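Local coordinates for hypothetical sensory transduction histidine kinase (PDB 3LI9), which probably senses signals outside the cell through this extracellular double-PDC (Cache) domain and relays them to a histidine kinase that phosphorylates itself from ATP, at residues A14-A22 with F263-L273; N36-A44 with G165-L173. All coordinates share one frame; numbering follows the deposited sequence.

Interaction 1 of 2, residues A14-A22 with F263-L273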
# COMPACT_ATOMS: atom_id res chain seq x y z
N ALA A 14 16.98 -5.31 27.25
CA ALA A 14 17.47 -5.53 25.94
C ALA A 14 16.28 -5.80 24.97
O ALA A 14 16.15 -5.17 23.89
CB ALA A 14 18.40 -6.68 26.00
N TYR A 15 15.40 -6.71 25.39
CA TYR A 15 14.21 -7.03 24.63
C TYR A 15 13.36 -5.73 24.50
O TYR A 15 12.86 -5.40 23.42
CB TYR A 15 13.37 -8.10 25.30
CG TYR A 15 13.81 -9.54 25.06
CD1 TYR A 15 14.81 -10.12 25.85
CD2 TYR A 15 13.20 -10.33 24.09
CE1 TYR A 15 15.22 -11.44 25.64
CE2 TYR A 15 13.55 -11.65 23.88
CZ TYR A 15 14.58 -12.20 24.65
OH TYR A 15 15.02 -13.50 24.47
N GLU A 16 13.21 -5.03 25.62
CA GLU A 16 12.27 -3.91 25.67
C GLU A 16 12.74 -2.76 24.79
O GLU A 16 11.92 -2.09 24.15
CB GLU A 16 12.09 -3.44 27.12
CG GLU A 16 11.00 -4.23 27.82
CD GLU A 16 10.98 -4.01 29.33
OE1 GLU A 16 11.88 -3.30 29.84
OE2 GLU A 16 10.04 -4.54 29.98
N LYS A 17 14.03 -2.54 24.72
CA LYS A 17 14.48 -1.51 23.85
C LYS A 17 14.19 -1.88 22.41
O LYS A 17 13.98 -0.97 21.57
CB LYS A 17 15.97 -1.25 24.03
CG LYS A 17 16.65 -0.52 22.88
CD LYS A 17 18.16 -0.68 23.05
CE LYS A 17 18.92 -0.52 21.76
NZ LYS A 17 19.26 0.92 21.47
N SER A 18 14.29 -3.18 22.09
CA SER A 18 14.17 -3.60 20.69
C SER A 18 12.69 -3.50 20.28
O SER A 18 12.40 -3.12 19.11
CB SER A 18 14.76 -5.03 20.42
OG SER A 18 16.15 -4.95 20.53
N ILE A 19 11.79 -3.84 21.21
CA ILE A 19 10.32 -3.80 20.98
C ILE A 19 10.02 -2.32 20.68
O ILE A 19 9.32 -2.00 19.73
CB ILE A 19 9.56 -4.27 22.23
CG1 ILE A 19 9.73 -5.79 22.35
CG2 ILE A 19 8.14 -3.95 22.11
CD1 ILE A 19 9.04 -6.36 23.71
N GLU A 20 10.56 -1.40 21.48
CA GLU A 20 10.23 0.05 21.31
C GLU A 20 10.83 0.56 20.02
O GLU A 20 10.21 1.37 19.36
CB GLU A 20 10.81 0.90 22.43
CG GLU A 20 10.12 0.60 23.71
CD GLU A 20 8.70 1.08 23.74
OE1 GLU A 20 8.26 1.99 22.99
OE2 GLU A 20 7.99 0.57 24.56
N MSE A 21 12.03 0.09 19.66
CA MSE A 21 12.62 0.48 18.38
C MSE A 21 11.76 0.03 17.17
O MSE A 21 11.56 0.79 16.21
CB MSE A 21 14.03 -0.14 18.18
CG MSE A 21 14.63 0.44 16.94
SE MSE A 21 16.50 -0.30 16.88
CE MSE A 21 17.35 0.99 17.94
N ALA A 22 11.33 -1.23 17.22
CA ALA A 22 10.48 -1.77 16.13
C ALA A 22 9.18 -0.95 16.07
O ALA A 22 8.70 -0.66 14.94
CB ALA A 22 10.13 -3.23 16.40
N PHE A 263 6.55 -3.89 10.69
CA PHE A 263 7.96 -3.62 10.62
C PHE A 263 8.67 -4.69 11.48
O PHE A 263 8.24 -4.93 12.62
CB PHE A 263 8.27 -2.18 11.20
CG PHE A 263 9.76 -1.88 11.20
CD1 PHE A 263 10.36 -1.32 10.09
CD2 PHE A 263 10.53 -2.21 12.32
CE1 PHE A 263 11.76 -1.05 10.11
CE2 PHE A 263 11.94 -1.93 12.34
CZ PHE A 263 12.51 -1.35 11.23
N VAL A 264 9.70 -5.31 10.92
CA VAL A 264 10.37 -6.45 11.59
C VAL A 264 11.83 -6.12 11.82
O VAL A 264 12.58 -5.69 10.91
CB VAL A 264 10.23 -7.74 10.74
CG1 VAL A 264 10.82 -8.94 11.52
CG2 VAL A 264 8.81 -8.01 10.39
N LEU A 265 12.28 -6.29 13.05
CA LEU A 265 13.69 -6.16 13.35
C LEU A 265 14.23 -7.56 13.66
O LEU A 265 13.58 -8.32 14.43
CB LEU A 265 13.92 -5.37 14.65
CG LEU A 265 14.09 -3.89 14.73
CD1 LEU A 265 14.38 -3.52 16.22
CD2 LEU A 265 15.15 -3.37 13.77
N VAL A 266 15.37 -7.89 13.07
CA VAL A 266 15.93 -9.24 13.27
C VAL A 266 17.26 -9.05 14.02
O VAL A 266 18.14 -8.33 13.57
CB VAL A 266 16.19 -9.97 11.93
CG1 VAL A 266 16.89 -11.32 12.15
CG2 VAL A 266 14.88 -10.19 11.15
N VAL A 267 17.34 -9.61 15.23
CA VAL A 267 18.45 -9.33 16.12
C VAL A 267 19.02 -10.68 16.61
O VAL A 267 18.27 -11.49 17.16
CB VAL A 267 17.96 -8.66 17.40
CG1 VAL A 267 19.14 -8.30 18.23
CG2 VAL A 267 17.16 -7.37 17.13
N PRO A 268 20.32 -10.86 16.44
CA PRO A 268 21.01 -12.04 16.95
C PRO A 268 21.00 -11.96 18.47
O PRO A 268 21.47 -10.96 19.05
CB PRO A 268 22.43 -11.85 16.42
CG PRO A 268 22.31 -10.91 15.29
CD PRO A 268 21.23 -9.96 15.73
N LYS A 269 20.43 -12.97 19.11
CA LYS A 269 20.22 -12.93 20.54
C LYS A 269 21.51 -12.73 21.30
O LYS A 269 21.57 -11.94 22.25
CB LYS A 269 19.55 -14.21 21.01
CG LYS A 269 19.28 -14.25 22.53
CD LYS A 269 18.26 -15.39 22.82
CE LYS A 269 17.74 -15.34 24.28
NZ LYS A 269 16.71 -16.44 24.57
N GLU A 270 22.55 -13.44 20.89
CA GLU A 270 23.82 -13.29 21.60
C GLU A 270 24.40 -11.85 21.54
O GLU A 270 25.07 -11.38 22.48
CB GLU A 270 24.83 -14.34 21.12
CG GLU A 270 26.24 -13.87 21.31
CD GLU A 270 27.23 -14.66 20.47
OE1 GLU A 270 26.97 -15.86 20.25
OE2 GLU A 270 28.26 -14.08 20.06
N GLU A 271 24.13 -11.12 20.46
CA GLU A 271 24.55 -9.73 20.41
C GLU A 271 23.73 -8.84 21.34
O GLU A 271 24.20 -7.83 21.83
CB GLU A 271 24.40 -9.21 18.99
CG GLU A 271 25.34 -9.87 18.03
CD GLU A 271 25.17 -9.41 16.57
OE1 GLU A 271 24.65 -8.28 16.33
OE2 GLU A 271 25.57 -10.18 15.68
N MSE A 272 22.47 -9.22 21.54
CA MSE A 272 21.48 -8.36 22.21
C MSE A 272 21.77 -8.44 23.70
O MSE A 272 21.63 -7.45 24.45
CB MSE A 272 20.05 -8.84 21.94
CG MSE A 272 18.97 -7.75 21.92
SE MSE A 272 17.14 -8.37 22.21
CE MSE A 272 17.33 -9.73 23.63
N LEU A 273 22.13 -9.64 24.14
CA LEU A 273 22.38 -9.87 25.56
C LEU A 273 23.88 -9.68 25.88
O LEU A 273 24.40 -9.77 27.00
CB LEU A 273 21.83 -11.26 25.96
CG LEU A 273 20.30 -11.31 25.90
CD1 LEU A 273 19.68 -12.66 26.37
CD2 LEU A 273 19.69 -10.13 26.70

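Interaction 2 of 2, residues N36-A44 with G165-L173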
# COMPACT_ATOMS: atom_id res chain seq x y z
N ASN A 36 -1.04 9.48 2.75
CA ASN A 36 -1.49 9.07 1.42
C ASN A 36 -2.93 8.61 1.43
O ASN A 36 -3.72 8.92 0.48
CB ASN A 36 -0.56 7.91 0.93
CG ASN A 36 0.78 8.42 0.51
OD1 ASN A 36 0.94 9.59 0.18
ND2 ASN A 36 1.77 7.55 0.54
N GLN A 37 -3.34 7.94 2.50
CA GLN A 37 -4.74 7.53 2.64
C GLN A 37 -5.64 8.79 2.68
O GLN A 37 -6.76 8.78 2.04
CB GLN A 37 -4.90 6.75 3.96
CG GLN A 37 -6.33 6.37 4.37
CD GLN A 37 -6.30 5.54 5.63
OE1 GLN A 37 -5.93 6.01 6.73
NE2 GLN A 37 -6.71 4.35 5.49
N ALA A 38 -5.20 9.82 3.42
CA ALA A 38 -6.02 11.05 3.57
C ALA A 38 -6.12 11.78 2.21
O ALA A 38 -7.14 12.44 1.96
CB ALA A 38 -5.38 11.98 4.61
N ILE A 39 -5.14 11.62 1.31
CA ILE A 39 -5.22 12.31 -0.01
C ILE A 39 -6.36 11.68 -0.81
O ILE A 39 -7.27 12.37 -1.32
CB ILE A 39 -3.94 12.12 -0.79
CG1 ILE A 39 -2.80 12.90 -0.07
CG2 ILE A 39 -4.12 12.68 -2.29
CD1 ILE A 39 -1.38 12.63 -0.67
N ALA A 40 -6.33 10.35 -0.91
CA ALA A 40 -7.45 9.65 -1.61
C ALA A 40 -8.83 9.90 -0.97
O ALA A 40 -9.82 10.09 -1.69
CB ALA A 40 -7.18 8.15 -1.67
N ARG A 41 -8.90 9.87 0.34
CA ARG A 41 -10.16 10.11 1.04
C ARG A 41 -10.67 11.52 0.82
O ARG A 41 -11.88 11.71 0.65
CB ARG A 41 -9.98 9.82 2.50
CG ARG A 41 -11.36 9.67 3.15
CD ARG A 41 -11.25 8.81 4.48
NE ARG A 41 -12.59 8.60 5.02
CZ ARG A 41 -13.19 9.42 5.88
NH1 ARG A 41 -12.57 10.53 6.26
NH2 ARG A 41 -14.43 9.18 6.32
N THR A 42 -9.77 12.51 0.83
CA THR A 42 -10.20 13.89 0.67
C THR A 42 -10.70 14.11 -0.78
O THR A 42 -11.72 14.77 -0.99
CB THR A 42 -9.07 14.82 0.98
OG1 THR A 42 -8.78 14.65 2.36
CG2 THR A 42 -9.57 16.30 0.84
N LEU A 43 -10.00 13.48 -1.73
CA LEU A 43 -10.50 13.51 -3.15
C LEU A 43 -11.87 12.86 -3.26
O LEU A 43 -12.78 13.40 -3.96
CB LEU A 43 -9.50 12.81 -4.07
CG LEU A 43 -9.87 12.75 -5.57
CD1 LEU A 43 -10.06 14.14 -6.11
CD2 LEU A 43 -8.62 12.02 -6.31
N ALA A 44 -12.09 11.74 -2.56
CA ALA A 44 -13.42 11.09 -2.58
C ALA A 44 -14.52 11.99 -1.99
O ALA A 44 -15.60 12.12 -2.65
CB ALA A 44 -13.39 9.69 -1.87
N GLY A 165 -18.54 5.28 -7.07
CA GLY A 165 -17.20 5.09 -7.68
C GLY A 165 -16.17 5.20 -6.58
O GLY A 165 -16.46 5.07 -5.38
N ILE A 166 -14.92 5.33 -7.00
CA ILE A 166 -13.79 5.34 -6.08
C ILE A 166 -12.86 6.52 -6.48
O ILE A 166 -12.81 7.00 -7.67
CB ILE A 166 -12.91 4.06 -6.08
CG1 ILE A 166 -12.32 3.88 -7.49
CG2 ILE A 166 -13.73 2.78 -5.60
CD1 ILE A 166 -11.29 2.79 -7.59
N ALA A 167 -12.06 6.97 -5.51
CA ALA A 167 -10.93 7.86 -5.81
C ALA A 167 -9.75 7.08 -5.23
O ALA A 167 -9.85 6.52 -4.14
CB ALA A 167 -11.04 9.23 -5.09
N GLY A 168 -8.64 7.12 -5.95
CA GLY A 168 -7.50 6.35 -5.50
C GLY A 168 -6.18 6.97 -5.81
O GLY A 168 -6.09 7.82 -6.64
N VAL A 169 -5.14 6.56 -5.07
CA VAL A 169 -3.77 6.89 -5.42
C VAL A 169 -2.86 5.66 -5.40
O VAL A 169 -3.09 4.70 -4.60
CB VAL A 169 -3.17 7.95 -4.46
CG1 VAL A 169 -4.10 9.19 -4.40
CG2 VAL A 169 -3.07 7.36 -3.03
N ASP A 170 -1.89 5.66 -6.34
CA ASP A 170 -0.86 4.59 -6.43
C ASP A 170 0.42 5.10 -5.85
O ASP A 170 0.87 6.18 -6.20
CB ASP A 170 -0.62 4.19 -7.89
CG ASP A 170 -1.77 3.38 -8.49
OD1 ASP A 170 -2.61 2.86 -7.75
OD2 ASP A 170 -1.78 3.22 -9.72
N VAL A 171 1.01 4.31 -4.97
CA VAL A 171 2.17 4.74 -4.18
C VAL A 171 3.36 3.77 -4.45
O VAL A 171 3.29 2.63 -4.02
CB VAL A 171 1.84 4.71 -2.71
CG1 VAL A 171 3.03 5.25 -1.81
CG2 VAL A 171 0.62 5.73 -2.43
N PRO A 172 4.43 4.21 -5.09
CA PRO A 172 5.61 3.29 -5.29
C PRO A 172 6.24 3.01 -3.94
O PRO A 172 6.28 3.88 -3.02
CB PRO A 172 6.67 4.15 -6.07
CG PRO A 172 5.76 5.21 -6.76
CD PRO A 172 4.54 5.49 -5.83
N LEU A 173 6.74 1.79 -3.79
CA LEU A 173 7.31 1.38 -2.52
C LEU A 173 8.82 1.15 -2.56
O LEU A 173 9.41 0.69 -1.55
CB LEU A 173 6.67 0.06 -2.07
CG LEU A 173 5.16 0.16 -1.79
CD1 LEU A 173 4.46 -1.25 -1.70
CD2 LEU A 173 4.95 1.04 -0.57

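Interaction 1 of 2, residues A14-A22 with F263-L273
In the PDC-fold half built on the four-stranded antiparallel sheet, the long N-terminal helix 13-48 packs on strand 261-268, and Tyr15 meets the selenomethionine Met272 of the short helix that follows that strand. The methyl CE of Met272 sits over one face of the Tyr15 ring, 3.6 Å from its centroid and displaced toward the CD1-CE1 rim. A bend at chi3 (41°) turns this methyl onto the ring, while SE stands higher above the same ring, 4.7 Å from the centroid, in a Met-aromatic contact. Lys269 reaches the phenol with an extended chain, and its CE lies 3.3 Å from Tyr15 OH. Glu239 ties the two polar ends together, hydrogen-bonded to Tyr15 OH through one carboxylate oxygen and in a salt bridge with Lys269 NZ through the other. With a leucine in place of Tyr15, Glu239 would probably lose its phenol partner and the Met272 methyl the flat face it rests on. Ala14 CB packs against the same Met272 methyl and touches Leu273 CD2 at 3.7 Å. Helix and strand run roughly antiparallel, at 148°, the long helix lying along the sheet as in other PDC-fold sensor domains. Leu265 reaches the helix with CD1, 3.5 Å from Ser18 O and 3.9 Å from Met21 SE. Farther along, Phe263 CD2 approaches Ala22 O at 3.6 Å.

Interaction 2 of 2, residues N36-A44 with G165-L173
Ala167 and Ala40 bring helix 36-44 close onto strand 165-172 of the larger antiparallel sheet, their axes 7.0 Å apart and running nearly antiparallel in this part of the Cache domain. The methyl of Ala167 enters the helix surface between two turns, 3.7 Å from Ala40 O, 3.7 Å from Leu43 CG and 4.0 Å from Ala44 CB. Leu43 holds its CG anti to the backbone N (chi1 179°), which lays CG and CD2 alongside that methyl; the same side chain also touches Ile61, Ile62 and Ile65 of helix 55-67. Ala40 CB rests 4.2 Å from the backbone CA of Gly168. Val169 divides its branches: CG1 touches Ile39 CG2, the two side chains crossing at about a right angle, whereas CG2, placed between backbone N and carbonyl carbon, faces Asn36 O. At the far end Val171 presents both methyls to the Asn36 amide, with CG1 3.5 Å from ND2. The opposite atom of that amide, OD1, is bound by Gln71 and Gln32, which should limit its rotation. Small alanines and beta-branched valines thus make a close fit, methyls against methyls, helix carbonyls and one amide-bearing side chain, held by shape and van der Waals contact.

Both contacts use helix 13-48, which spans the elongated sensor domain and lies on a different antiparallel sheet in each: interaction 1 near its N-terminal end, against the four-stranded sheet, and interaction 2 farther along, against the larger one. Their centres are 34 Å apart. Interaction 2 lies about 10 Å from the centre of the chain and is buried, with small and branched apolar residues allowing close approach. Interaction 1, some 26 Å from that centre, is only partly buried; its helix and strand stand farther apart, larger side chains bridge the space, and aromatic rings, a selenium atom and a lysine paired with a glutamate take part.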